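Long-range contacts in NreA (Staphylococcus aureus subsp. aureus, PDB 6K2H), which probably senses nitrate through its GAF domain, acting as a regulatory partner of the NreB-NreC two-component signalling system: residues Arg76-Asn81 / Arg128-Ile133; Ala107-Tyr112 / Phe134-Ile139; Lys56-Arg61 / Ala94-Ser99. The protein carries 1 engineered substitution. All coordinates share one frame; numbering follows the deposited sequence.

Contact 1 (Arg76-Asn81 / Arg128-Ile133)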
loop_
_atom_site.group_PDB
_atom_site.type_symbol
_atom_site.label_atom_id
_atom_site.label_comp_id
_atom_site.label_asym_id
_atom_site.label_seq_id
_atom_site.Cartn_x
_atom_site.Cartn_y
_atom_site.Cartn_z
ATOM N N ARG A 76 -9.602 -4.593 3.655
ATOM C CA ARG A 76 -9.095 -3.351 2.995
ATOM C C ARG A 76 -9.203 -2.166 3.951
ATOM O O ARG A 76 -10.029 -2.142 4.896
ATOM C CB ARG A 76 -9.797 -3.072 1.716
ATOM C CG ARG A 76 -11.301 -2.870 1.832
ATOM C CD ARG A 76 -11.775 -2.180 0.564
ATOM N NE ARG A 76 -13.200 -2.358 0.336
ATOM C CZ ARG A 76 -14.183 -1.800 1.018
ATOM N NH1 ARG A 76 -15.440 -2.102 0.678
ATOM N NH2 ARG A 76 -13.953 -0.949 2.029
ATOM N N MET A 77 -8.358 -1.175 3.715
ATOM C CA MET A 77 -8.445 0.109 4.427
ATOM C C MET A 77 -8.580 1.189 3.407
ATOM O O MET A 77 -7.842 1.198 2.412
ATOM C CB MET A 77 -7.166 0.333 5.216
ATOM C CG MET A 77 -6.944 -0.602 6.351
ATOM S SD MET A 77 -5.538 -0.066 7.364
ATOM C CE MET A 77 -5.997 1.650 7.672
ATOM N N VAL A 78 -9.526 2.081 3.611
ATOM C CA VAL A 78 -9.796 3.137 2.665
ATOM C C VAL A 78 -9.745 4.432 3.406
ATOM O O VAL A 78 -10.424 4.594 4.436
ATOM C CB VAL A 78 -11.160 2.975 2.024
ATOM C CG1 VAL A 78 -11.434 4.123 1.096
ATOM C CG2 VAL A 78 -11.295 1.693 1.240
ATOM N N ILE A 79 -8.910 5.341 2.942
ATOM C CA ILE A 79 -8.900 6.705 3.471
ATOM C C ILE A 79 -9.169 7.707 2.357
ATOM O O ILE A 79 -8.293 7.982 1.514
ATOM C CB ILE A 79 -7.579 7.007 4.199
ATOM C CG1 ILE A 79 -7.270 5.902 5.188
ATOM C CG2 ILE A 79 -7.615 8.404 4.768
ATOM C CD1 ILE A 79 -5.938 6.061 5.851
ATOM N N ALA A 80 -10.369 8.299 2.313
ATOM C CA ALA A 80 -10.771 9.074 1.135
ATOM C C ALA A 80 -10.082 10.444 1.128
ATOM O O ALA A 80 -9.952 11.021 0.086
ATOM C CB ALA A 80 -12.296 9.267 1.076
ATOM N N ASN A 81 -9.731 10.920 2.323
ATOM C CA ASN A 81 -8.977 12.147 2.518
ATOM C C ASN A 81 -8.144 12.079 3.776
ATOM O O ASN A 81 -8.646 12.086 4.894
ATOM C CB ASN A 81 -9.842 13.445 2.549
ATOM C CG ASN A 81 -8.954 14.690 2.601
ATOM O OD1 ASN A 81 -8.512 15.117 3.652
ATOM N ND2 ASN A 81 -8.444 15.067 1.434
ATOM N N ARG A 128 -6.438 14.546 -5.350
ATOM C CA ARG A 128 -7.159 13.800 -6.386
ATOM C C ARG A 128 -7.942 12.704 -5.637
ATOM O O ARG A 128 -7.401 11.931 -4.850
ATOM C CB ARG A 128 -6.252 13.145 -7.429
ATOM C CG ARG A 128 -5.541 14.091 -8.393
ATOM C CD ARG A 128 -4.800 13.317 -9.499
ATOM N NE ARG A 128 -5.775 12.469 -10.232
ATOM C CZ ARG A 128 -5.618 11.212 -10.638
ATOM N NH1 ARG A 128 -6.683 10.553 -11.204
ATOM N NH2 ARG A 128 -4.474 10.572 -10.477
ATOM N N PRO A 129 -9.240 12.616 -5.883
ATOM C CA PRO A 129 -10.011 11.510 -5.294
ATOM C C PRO A 129 -9.672 10.094 -5.814
ATOM O O PRO A 129 -9.184 9.889 -6.980
ATOM C CB PRO A 129 -11.467 11.880 -5.648
ATOM C CG PRO A 129 -11.424 13.361 -5.821
ATOM C CD PRO A 129 -10.115 13.608 -6.544
ATOM N N LEU A 130 -9.952 9.123 -4.974
ATOM C CA LEU A 130 -9.876 7.732 -5.334
ATOM C C LEU A 130 -10.872 7.510 -6.488
ATOM O O LEU A 130 -11.990 7.854 -6.337
ATOM C CB LEU A 130 -10.305 6.871 -4.170
ATOM C CG LEU A 130 -9.443 6.929 -2.903
ATOM C CD1 LEU A 130 -10.094 6.110 -1.807
ATOM C CD2 LEU A 130 -8.014 6.488 -3.173
ATOM N N PRO A 131 -10.447 6.935 -7.619
ATOM C CA PRO A 131 -11.474 6.735 -8.646
ATOM C C PRO A 131 -12.533 5.743 -8.272
ATOM O O PRO A 131 -13.657 5.994 -8.586
ATOM C CB PRO A 131 -10.678 6.283 -9.879
ATOM C CG PRO A 131 -9.301 6.767 -9.673
ATOM C CD PRO A 131 -9.129 6.622 -8.132
ATOM N N LYS A 132 -12.150 4.599 -7.678
ATOM C CA LYS A 132 -13.003 3.444 -7.435
ATOM C C LYS A 132 -12.405 2.556 -6.326
ATOM O O LYS A 132 -11.190 2.366 -6.261
ATOM C CB LYS A 132 -13.055 2.659 -8.731
ATOM C CG LYS A 132 -13.762 1.380 -8.667
ATOM C CD LYS A 132 -13.836 0.738 -10.072
ATOM C CE LYS A 132 -14.841 -0.329 -10.004
ATOM N NZ LYS A 132 -15.073 -0.898 -11.368
ATOM N N ILE A 133 -13.262 2.031 -5.460
ATOM C CA ILE A 133 -12.850 1.152 -4.333
ATOM C C ILE A 133 -12.957 -0.282 -4.876
ATOM O O ILE A 133 -14.018 -0.641 -5.368
ATOM C CB ILE A 133 -13.912 1.359 -3.206
ATOM C CG1 ILE A 133 -13.883 2.824 -2.784
ATOM C CG2 ILE A 133 -13.702 0.482 -1.997
ATOM C CD1 ILE A 133 -12.496 3.308 -2.369
HETATM O O HOH W 1 -11.058 10.010 -2.331
#
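Strand 77-79 and the loop 128-133 run past each other in opposite directions without pairing: the CA atoms of Val78 and Ile133 lie 7.9 Å apart, and those of Ala80 and Leu130 close in to 6.7 Å. Side chains fill the gap. Val78 sits in the middle, with CG1 anti to the backbone N (chi1 177°), and this branch meets both loop residues. Ile133 reaches it tip to tip, its CD1 3.7 Å from Val78 CG1, while Leu130 approaches obliquely and sets CD1 3.8 Å from the same methyl. The Leu130 methyl also lies near the backbone at Ile79 O and Ala80 CA. Within the five-stranded antiparallel sheet of this GAF domain, strand 77-79 is an outermost strand, hydrogen-bonded through Met77 and Ile79 to strand 104-112, so the loop packs beside a sheet edge; Leu130 also touches Tyr25 and Ala104. Toward the other end, Arg76 crosses Ile133 at about a right angle. Its chain is extended from CG to NE, and Ile133 CG2 sits over one face of the guanidinium, offset toward the rim, 3.7 Å from Arg76 NE. This is a methyl lying on a flat cation at an exposed margin. The polar link comes at the Ala80 end and goes through one water, which accepts from Leu130 N at 3.0 Å and donates to Ala80 O at 2.8 Å. Just beyond, Asn81 begins the next helix as its N-cap, OD1 taking the backbone N of Leu84.

Contact 2 (Ala107-Tyr112 / Phe134-Ile139)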
loop_
_atom_site.group_PDB
_atom_site.type_symbol
_atom_site.label_atom_id
_atom_site.label_comp_id
_atom_site.label_asym_id
_atom_site.label_seq_id
_atom_site.Cartn_x
_atom_site.Cartn_y
_atom_site.Cartn_z
ATOM N N ALA A 107 -5.876 0.583 0.454
ATOM C CA ALA A 107 -4.937 -0.515 0.691
ATOM C C ALA A 107 -5.706 -1.841 0.752
ATOM O O ALA A 107 -6.661 -1.971 1.499
ATOM C CB ALA A 107 -4.211 -0.308 1.928
ATOM N N VAL A 108 -5.311 -2.752 -0.127
ATOM C CA VAL A 108 -6.043 -4.033 -0.243
ATOM C C VAL A 108 -5.199 -5.260 0.048
ATOM O O VAL A 108 -4.022 -5.297 -0.323
ATOM C CB VAL A 108 -6.663 -4.150 -1.625
ATOM C CG1 VAL A 108 -7.639 -3.028 -1.898
ATOM C CG2 VAL A 108 -5.616 -4.234 -2.739
ATOM N N PRO A 109 -5.773 -6.279 0.713
ATOM C CA PRO A 109 -4.994 -7.493 0.982
ATOM C C PRO A 109 -4.751 -8.258 -0.300
ATOM O O PRO A 109 -5.625 -8.296 -1.227
ATOM C CB PRO A 109 -5.877 -8.267 1.922
ATOM C CG PRO A 109 -7.256 -7.853 1.630
ATOM C CD PRO A 109 -7.118 -6.363 1.317
ATOM N N LEU A 110 -3.579 -8.859 -0.382
ATOM C CA LEU A 110 -3.252 -9.781 -1.474
ATOM C C LEU A 110 -3.357 -11.195 -0.892
ATOM O O LEU A 110 -2.740 -11.477 0.143
ATOM C CB LEU A 110 -1.874 -9.521 -2.003
ATOM C CG LEU A 110 -1.777 -8.153 -2.709
ATOM C CD1 LEU A 110 -0.365 -8.019 -3.200
ATOM C CD2 LEU A 110 -2.704 -8.046 -3.917
ATOM N N TRP A 111 -4.254 -11.990 -1.462
ATOM C CA TRP A 111 -4.548 -13.346 -0.960
ATOM C C TRP A 111 -3.949 -14.421 -1.849
ATOM O O TRP A 111 -3.931 -14.309 -3.093
ATOM C CB TRP A 111 -6.052 -13.593 -0.938
ATOM C CG TRP A 111 -6.842 -12.734 -0.008
ATOM C CD1 TRP A 111 -7.472 -11.534 -0.286
ATOM C CD2 TRP A 111 -7.059 -12.983 1.366
ATOM N NE1 TRP A 111 -8.065 -11.053 0.857
ATOM C CE2 TRP A 111 -7.858 -11.929 1.874
ATOM C CE3 TRP A 111 -6.646 -13.976 2.231
ATOM C CZ2 TRP A 111 -8.237 -11.865 3.195
ATOM C CZ3 TRP A 111 -7.100 -13.959 3.550
ATOM C CH2 TRP A 111 -7.885 -12.877 4.025
ATOM N N TYR A 112 -3.525 -15.509 -1.221
ATOM C CA TYR A 112 -3.169 -16.727 -1.941
ATOM C C TYR A 112 -3.582 -17.915 -1.083
ATOM O O TYR A 112 -3.120 -18.005 0.041
ATOM C CB TYR A 112 -1.690 -16.748 -2.215
ATOM C CG TYR A 112 -1.353 -17.905 -3.115
ATOM C CD1 TYR A 112 -1.972 -18.037 -4.374
ATOM C CD2 TYR A 112 -0.461 -18.886 -2.724
ATOM C CE1 TYR A 112 -1.687 -19.084 -5.197
ATOM C CE2 TYR A 112 -0.165 -19.948 -3.578
ATOM C CZ TYR A 112 -0.781 -20.046 -4.792
ATOM O OH TYR A 112 -0.463 -21.089 -5.657
ATOM N N PHE A 134 -11.893 -1.078 -4.798
ATOM C CA PHE A 134 -11.881 -2.478 -5.185
ATOM C C PHE A 134 -12.040 -3.449 -4.025
ATOM O O PHE A 134 -11.491 -3.247 -2.946
ATOM C CB PHE A 134 -10.551 -2.818 -5.870
ATOM C CG PHE A 134 -10.295 -1.974 -7.057
ATOM C CD1 PHE A 134 -11.201 -1.975 -8.085
ATOM C CD2 PHE A 134 -9.168 -1.170 -7.142
ATOM C CE1 PHE A 134 -10.989 -1.184 -9.208
ATOM C CE2 PHE A 134 -8.941 -0.380 -8.263
ATOM C CZ PHE A 134 -9.869 -0.375 -9.287
ATOM N N ASP A 135 -12.787 -4.506 -4.328
ATOM C CA ASP A 135 -13.009 -5.678 -3.485
ATOM C C ASP A 135 -11.879 -6.647 -3.642
ATOM O O ASP A 135 -11.071 -6.491 -4.545
ATOM C CB ASP A 135 -14.255 -6.455 -3.997
ATOM C CG ASP A 135 -15.394 -6.361 -3.099
ATOM O OD1 ASP A 135 -16.493 -6.667 -3.583
ATOM O OD2 ASP A 135 -15.218 -6.004 -1.922
ATOM N N ASN A 136 -11.899 -7.699 -2.825
ATOM C CA ASN A 136 -11.025 -8.861 -3.019
ATOM C C ASN A 136 -11.288 -9.525 -4.350
ATOM O O ASN A 136 -10.367 -9.931 -5.045
ATOM C CB ASN A 136 -11.244 -9.926 -1.923
ATOM C CG ASN A 136 -10.747 -9.504 -0.554
ATOM O OD1 ASN A 136 -9.709 -8.867 -0.413
ATOM N ND2 ASN A 136 -11.472 -9.931 0.480
ATOM N N ASP A 137 -12.566 -9.686 -4.684
ATOM C CA ASP A 137 -12.939 -10.243 -5.990
ATOM C C ASP A 137 -12.349 -9.373 -7.122
ATOM O O ASP A 137 -11.727 -9.884 -8.063
ATOM C CB ASP A 137 -14.475 -10.420 -6.109
ATOM C CG ASP A 137 -15.117 -11.101 -4.844
ATOM O OD1 ASP A 137 -14.419 -11.753 -4.011
ATOM O OD2 ASP A 137 -16.344 -10.956 -4.680
ATOM N N ASP A 138 -12.420 -8.047 -6.978
ATOM C CA ASP A 138 -11.917 -7.147 -8.049
ATOM C C ASP A 138 -10.413 -7.302 -8.232
ATOM O O ASP A 138 -9.894 -7.434 -9.353
ATOM C CB ASP A 138 -12.236 -5.699 -7.726
ATOM C CG ASP A 138 -13.733 -5.418 -7.616
ATOM O OD1 ASP A 138 -14.509 -6.030 -8.384
ATOM O OD2 ASP A 138 -14.110 -4.565 -6.758
ATOM N N ILE A 139 -9.709 -7.308 -7.110
ATOM C CA ILE A 139 -8.241 -7.456 -7.172
ATOM C C ILE A 139 -7.818 -8.795 -7.747
ATOM O O ILE A 139 -6.850 -8.837 -8.461
ATOM C CB ILE A 139 -7.601 -7.281 -5.802
ATOM C CG1 ILE A 139 -7.983 -5.916 -5.220
ATOM C CG2 ILE A 139 -6.077 -7.397 -5.893
ATOM C CD1 ILE A 139 -7.577 -4.717 -6.030
HETATM O O HOH W 2 -8.186 -7.609 -1.849
#
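Ile139 lies against Val108, the two side chains reaching toward each other tip to tip: Val108 CG2 meets Ile139 CG1 at 3.8 Å and Ile139 CD1 slightly farther off. This is how the short C-terminal helix 136-140 packs on strand 104-112 of the GAF-domain sheet; along the same strand, Ala107 and Pro109 touch Val70 of helix 65-73. Ile139 has a second branch at work. CG2, anti to the backbone N, meets Leu110 CD2 at 4.0 Å, and the two side chains cross at about a right angle; the CB of Leu110 points away from the helix, yet CD2 still reaches Ile139 CG2. Val108 CG1 lies beside Phe134 O. At the other border the first turn of the helix offers Asn136, whose chi1 puts CG beside the backbone N. Its OD1 lies at the edge of the Trp111 indole, in the plane of the ring, and accepts the N-H of Trp111 NE1 at 3.0 Å. The bond is weak, bent to 137° at the hydrogen, and the amide plane is turned nearly perpendicular to the indole, 88° between them. The same oxygen sits 3.3 Å from Pro109 CG. A water donates to Pro109 O; its approach to Asn136 OD1 is too short to be trusted. The side chain of Asp135, the N-cap residue, makes no capping bond. Asp138, in the first turn, instead accepts from the Asp135 backbone: the N-H of Asp135 points almost straight (176°) at Asp138 OD2, 2.8 Å from N, meeting that oxygen on the anti side and tilted out of the carboxylate plane.

Contact 3 (Lys56-Arg61 / Ala94-Ser99). Engineered in segment 94-99: Ala94 (natural residue Tyr). With EDO (1,2-ethanediol), chain B.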
loop_
_atom_site.group_PDB
_atom_site.type_symbol
_atom_site.label_atom_id
_atom_site.label_comp_id
_atom_site.label_asym_id
_atom_site.label_seq_id
_atom_site.Cartn_x
_atom_site.Cartn_y
_atom_site.Cartn_z
ATOM N N LYS A 56 12.121 2.973 1.247
ATOM C CA LYS A 56 13.024 1.904 1.660
ATOM C C LYS A 56 13.464 1.966 3.107
ATOM O O LYS A 56 13.873 0.930 3.643
ATOM C CB LYS A 56 14.257 1.791 0.765
ATOM C CG LYS A 56 13.938 1.634 -0.699
ATOM C CD LYS A 56 15.184 1.565 -1.526
ATOM C CE LYS A 56 14.797 1.552 -2.988
ATOM N NZ LYS A 56 15.950 1.551 -3.909
ATOM N N LEU A 57 13.318 3.106 3.762
ATOM C CA LEU A 57 13.680 3.264 5.187
ATOM C C LEU A 57 12.553 2.788 6.118
ATOM O O LEU A 57 12.739 2.641 7.315
ATOM C CB LEU A 57 14.000 4.737 5.447
ATOM C CG LEU A 57 15.032 5.291 4.444
ATOM C CD1 LEU A 57 15.297 6.748 4.748
ATOM C CD2 LEU A 57 16.324 4.463 4.429
ATOM N N ILE A 58 11.388 2.472 5.556
ATOM C CA ILE A 58 10.228 2.184 6.395
ATOM C C ILE A 58 10.241 0.725 6.840
ATOM O O ILE A 58 10.366 -0.223 5.988
ATOM C CB ILE A 58 8.941 2.486 5.594
ATOM C CG1 ILE A 58 8.881 4.015 5.314
ATOM C CG2 ILE A 58 7.682 1.981 6.318
ATOM C CD1 ILE A 58 7.820 4.428 4.298
ATOM N N ILE A 59 10.091 0.521 8.154
ATOM C CA ILE A 59 10.065 -0.826 8.708
ATOM C C ILE A 59 8.790 -1.001 9.458
ATOM O O ILE A 59 8.567 -0.357 10.486
ATOM C CB ILE A 59 11.278 -1.063 9.659
ATOM C CG1 ILE A 59 12.592 -0.889 8.912
ATOM C CG2 ILE A 59 11.261 -2.487 10.238
ATOM C CD1 ILE A 59 13.787 -0.679 9.823
ATOM N N LEU A 60 7.920 -1.896 8.998
ATOM C CA LEU A 60 6.624 -2.069 9.675
ATOM C C LEU A 60 6.436 -3.396 10.358
ATOM O O LEU A 60 7.029 -4.350 9.982
ATOM C CB LEU A 60 5.489 -1.913 8.700
ATOM C CG LEU A 60 5.434 -0.585 7.940
ATOM C CD1 LEU A 60 4.570 -0.786 6.707
ATOM C CD2 LEU A 60 4.976 0.501 8.900
ATOM N N ARG A 61 5.520 -3.462 11.326
ATOM C CA ARG A 61 5.219 -4.742 12.010
ATOM C C ARG A 61 3.773 -5.088 11.806
ATOM O O ARG A 61 2.931 -4.209 11.555
ATOM C CB ARG A 61 5.518 -4.653 13.509
ATOM C CG ARG A 61 6.823 -5.309 13.963
ATOM C CD ARG A 61 8.020 -4.750 13.238
ATOM N NE ARG A 61 9.311 -5.112 13.827
ATOM C CZ ARG A 61 9.892 -6.313 13.766
ATOM N NH1 ARG A 61 11.087 -6.473 14.327
ATOM N NH2 ARG A 61 9.315 -7.359 13.160
ATOM N N ALA A 94 1.628 5.461 9.605
ATOM C CA ALA A 94 1.606 4.867 8.274
ATOM C C ALA A 94 2.585 5.685 7.407
ATOM O O ALA A 94 2.124 6.502 6.636
ATOM C CB ALA A 94 0.185 4.992 7.729
ATOM N N PRO A 95 3.883 5.543 7.660
ATOM C CA PRO A 95 4.873 6.476 7.171
ATOM C C PRO A 95 4.919 6.652 5.658
ATOM O O PRO A 95 5.387 7.680 5.199
ATOM C CB PRO A 95 6.208 5.946 7.677
ATOM C CG PRO A 95 5.950 4.735 8.406
ATOM C CD PRO A 95 4.479 4.563 8.583
ATOM N N ILE A 96 4.456 5.685 4.882
ATOM C CA ILE A 96 4.428 5.943 3.410
ATOM C C ILE A 96 3.568 7.149 3.070
ATOM O O ILE A 96 3.793 7.880 2.117
ATOM C CB ILE A 96 3.976 4.667 2.653
ATOM C CG1 ILE A 96 4.239 4.774 1.171
ATOM C CG2 ILE A 96 2.497 4.391 2.874
ATOM C CD1 ILE A 96 5.658 4.734 0.832
ATOM N N LEU A 97 2.528 7.437 3.869
ATOM C CA LEU A 97 1.797 8.684 3.652
ATOM C C LEU A 97 2.629 9.989 3.758
ATOM O O LEU A 97 2.363 10.913 3.075
ATOM C CB LEU A 97 0.668 8.808 4.695
ATOM C CG LEU A 97 -0.344 7.713 4.762
ATOM C CD1 LEU A 97 -1.294 7.987 5.934
ATOM C CD2 LEU A 97 -1.105 7.605 3.520
ATOM N N LEU A 98 3.626 9.997 4.623
ATOM C CA LEU A 98 4.535 11.121 4.763
ATOM C C LEU A 98 5.545 11.182 3.610
ATOM O O LEU A 98 5.713 12.210 3.035
ATOM C CB LEU A 98 5.320 11.035 6.058
ATOM C CG LEU A 98 4.509 11.241 7.345
ATOM C CD1 LEU A 98 5.485 10.982 8.484
ATOM C CD2 LEU A 98 4.029 12.669 7.385
ATOM N N SER A 99 6.219 10.091 3.324
ATOM C CA SER A 99 7.328 10.119 2.356
ATOM C C SER A 99 6.798 10.362 0.955
ATOM O O SER A 99 7.479 11.010 0.164
ATOM C CB SER A 99 8.154 8.831 2.445
ATOM O OG SER A 99 7.535 7.659 1.902
HETATM C C1 EDO B . 3.467 2.400 5.939
HETATM O O1 EDO B . 4.024 3.286 5.249
HETATM C C2 EDO B . 2.091 2.428 5.940
HETATM O O2 EDO B . 1.846 1.151 6.324
#
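Ile58 carries most of this contact, pointing from its loop onto Pro95 and helix 96-99. From CB the side chain forks. CG2, anti to the backbone N, goes to the proline ring and lies 3.9 Å from Pro95 CG; CG1 takes the place anti to the carbonyl carbon (chi1 -66°) and runs past Pro95 CB at 4.1 Å. The tip goes farthest: with chi2 at 168°, CD1 extends beyond the ring to 3.6 Å from Ile96 N. There it also finds Ile96 CD1 at 4.1 Å and Ser99 OG at 4.0 Å, so one methyl touches backbone, an aliphatic end and a hydroxyl beside Ile96 and Ser99. Two residues on, Leu60 slides past Pro95 in the opposite direction, its CD2 4.1 Å from Pro95 CD. A molecule of 1,2-ethanediol, probably from the crystallisation liquor, lies between Leu60 and Pro95-Ile96. Leu60 CD1 and CD2 pack on it, and Ile96 N faces its O1 at a separation too short to be a reliable bond length. Ala94, engineered in place of the natural tyrosine, brings CB to 3.7 Å from the diol C2. The diol is also hydrogen-bonded to Trp44 NE1 and Ala67 N; given that this variant was made in the nitrate-binding site, the pocket is consistent with the place where nitrate binds. Trp44 of strand 42-48 touches Ile58, Leu60 and Ile96, while helix 65-73 reaches Leu60 through Ala67 and both Ala94 and Leu97 through Leu66, so the contact is buried, with strand 42-48 and helix 65-73 packing against it.

In the fold
All three contacts lie in one GAF domain. Along the chain their segments come as 56-61, 76-81, 94-99, 107-112, 128-133 and 134-139, so contact 1 crosses both others while contact 3 closes before contact 2 opens. Contacts 1 and 2, with centres about 14 Å apart, share the sheet: strands 77-79 and 104-112 are neighbours, and 128-133 runs directly into 134-139, so together they lay the C-terminal part of the chain along these two strands. Contact 3 is about 19 Å from contact 1 and about 21 Å from contact 2, centre to centre, and on the opposite side of the chain's centre from contact 2, at the probable ligand pocket.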